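Local coordinates for uncharacterized protein (Legionella pneumophila subsp. pneumophila, PDB 4WRP) that is of unknown function but is probably a bacterial effector, this chain being its C-terminal domain, a small all-helical DUF5617 unit, at residues D47-G52 / K73-I78. Numbering follows the deposited sequence.
Sequences DYTKGG and KVVDDI
This is a helix-helix contact within an all-helical domain: Tyr-48 and Thr-49, at the C-terminal end of helix 34-49, rest on Val-75 and Asp-76 of helix 68-83. Between 47-52 and 73-78 there is no direct hydrogen bond, and the buried surface is a modest 169 Å², so dispersion and one water join these two segments. The apolar half is Val-75 against the Tyr-48 ring. CG1 sits at the ring edge, near the plane, 3.8 Å from Tyr-48 CD2, whereas CG2 meets Tyr-48 CE2, likewise at 3.8 Å, from further off the plane. With CG trans to the backbone N (chi1 175°), Tyr-48 carries its ring across helix 68-83, where it also touches Val-72, and into a nest of rings, including Trp-13, Trp-56, Phe-63 and His-71. Its hydroxyl is hydrogen-bonded to Tyr-9 and to His-71, the latter a polar link one turn before Val-75 on the same helix. Both residues of this apolar pair are buried.

Thr-49 splits its branches between two environments. Its methyl CG2 lies against the backbone of helix 68-83, 3.7 Å from Asp-76 N, and also meets Val-75 CG1 at 3.9 Å. The hydroxyl, placed between the backbone N and carbonyl carbon by chi1 of 65°, is hydrogen-bonded to the Asp-46 carbonyl oxygen. Thr-49 OG1 and Asp-76 OD1 are 4.0 Å apart, too far for a direct bond; a water spans them, donating to Thr-49 OG1 at 3.1 Å and to Asp-76 OD1 at 2.6 Å.

Just beyond, the chain turns away: Gly-52 N reaches Asp-47 O at 2.8 Å, Gly-51 N bonds weakly to Tyr-48 O, and Gly-51 has a positive phi (101°). Together these features describe a glycine-terminated Schellman motif, here closing a helix whose last turn packs against the next long helix of the all-helical domain.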
# COMPACT_ATOMS: atom_id res chain seq x y z
N ASP A 47 -7.37 -9.53 0.19
CA ASP A 47 -8.49 -9.28 1.08
C ASP A 47 -8.68 -7.77 1.27
O ASP A 47 -9.80 -7.26 1.20
CB ASP A 47 -8.32 -10.03 2.41
CG ASP A 47 -9.45 -9.77 3.37
OD1 ASP A 47 -10.61 -9.98 2.94
OD2 ASP A 47 -9.18 -9.33 4.54
N TYR A 48 -7.58 -7.04 1.40
CA TYR A 48 -7.62 -5.57 1.50
C TYR A 48 -8.30 -4.91 0.31
O TYR A 48 -9.05 -3.98 0.49
CB TYR A 48 -6.23 -5.00 1.68
CG TYR A 48 -6.10 -3.51 1.69
CD1 TYR A 48 -6.62 -2.74 2.74
CD2 TYR A 48 -5.46 -2.85 0.65
CE1 TYR A 48 -6.48 -1.37 2.77
CE2 TYR A 48 -5.34 -1.47 0.65
CZ TYR A 48 -5.83 -0.74 1.72
OH TYR A 48 -5.69 0.63 1.71
N THR A 49 -8.02 -5.40 -0.89
CA THR A 49 -8.58 -4.78 -2.10
C THR A 49 -10.04 -5.19 -2.32
O THR A 49 -10.65 -4.70 -3.22
CB THR A 49 -7.78 -5.17 -3.33
OG1 THR A 49 -7.92 -6.58 -3.52
CG2 THR A 49 -6.27 -4.81 -3.16
N LYS A 50 -10.57 -6.10 -1.51
CA LYS A 50 -11.92 -6.58 -1.65
C LYS A 50 -12.74 -6.14 -0.46
O LYS A 50 -13.71 -6.77 -0.15
CB LYS A 50 -11.93 -8.11 -1.75
CG LYS A 50 -11.31 -8.68 -3.01
CD LYS A 50 -11.19 -10.19 -2.93
CE LYS A 50 -11.12 -10.85 -4.30
NZ LYS A 50 -9.93 -10.54 -5.16
N GLY A 51 -12.33 -5.11 0.25
CA GLY A 51 -13.12 -4.61 1.38
C GLY A 51 -12.67 -5.03 2.75
O GLY A 51 -13.21 -4.54 3.73
N GLY A 52 -11.71 -5.95 2.84
CA GLY A 52 -11.07 -6.26 4.11
C GLY A 52 -11.86 -7.12 5.08
O GLY A 52 -11.57 -7.16 6.29
N LYS A 73 -6.19 0.88 -5.06
CA LYS A 73 -5.70 0.78 -6.45
C LYS A 73 -4.19 0.42 -6.50
O LYS A 73 -3.80 -0.46 -7.25
CB LYS A 73 -5.95 2.08 -7.18
CG LYS A 73 -6.05 1.99 -8.70
CD LYS A 73 -4.73 1.85 -9.45
CE LYS A 73 -3.81 3.07 -9.34
NZ LYS A 73 -2.51 2.88 -10.07
N VAL A 74 -3.35 1.10 -5.72
CA VAL A 74 -1.92 0.77 -5.72
C VAL A 74 -1.68 -0.67 -5.24
O VAL A 74 -0.91 -1.41 -5.86
CB VAL A 74 -1.13 1.81 -4.89
CG1 VAL A 74 0.35 1.46 -4.84
CG2 VAL A 74 -1.35 3.20 -5.53
N VAL A 75 -2.33 -1.08 -4.14
CA VAL A 75 -2.13 -2.43 -3.59
C VAL A 75 -2.63 -3.47 -4.60
O VAL A 75 -2.02 -4.48 -4.83
CB VAL A 75 -2.77 -2.55 -2.22
CG1 VAL A 75 -2.74 -3.98 -1.72
CG2 VAL A 75 -2.00 -1.67 -1.23
N ASP A 76 -3.70 -3.16 -5.30
CA ASP A 76 -4.16 -4.05 -6.37
C ASP A 76 -3.12 -4.22 -7.49
O ASP A 76 -2.92 -5.34 -8.00
CB ASP A 76 -5.47 -3.52 -6.89
CG ASP A 76 -6.17 -4.51 -7.74
OD1 ASP A 76 -6.73 -5.48 -7.17
OD2 ASP A 76 -6.07 -4.35 -8.98
N ASP A 77 -2.42 -3.15 -7.85
CA ASP A 77 -1.30 -3.25 -8.80
C ASP A 77 -0.17 -4.11 -8.20
O ASP A 77 0.49 -4.87 -8.89
CB ASP A 77 -0.70 -1.89 -9.11
CG ASP A 77 -1.62 -0.99 -9.94
OD1 ASP A 77 -2.61 -1.49 -10.53
OD2 ASP A 77 -1.34 0.24 -9.95
N ILE A 78 0.07 -3.98 -6.90
CA ILE A 78 1.13 -4.83 -6.31
C ILE A 78 0.72 -6.33 -6.36
O ILE A 78 1.53 -7.23 -6.66
CB ILE A 78 1.50 -4.32 -4.90
CG1 ILE A 78 2.11 -2.93 -5.01
CG2 ILE A 78 2.42 -5.29 -4.20
CD1 ILE A 78 2.32 -2.23 -3.67
O HOH W 1 -6.05 -7.57 -5.74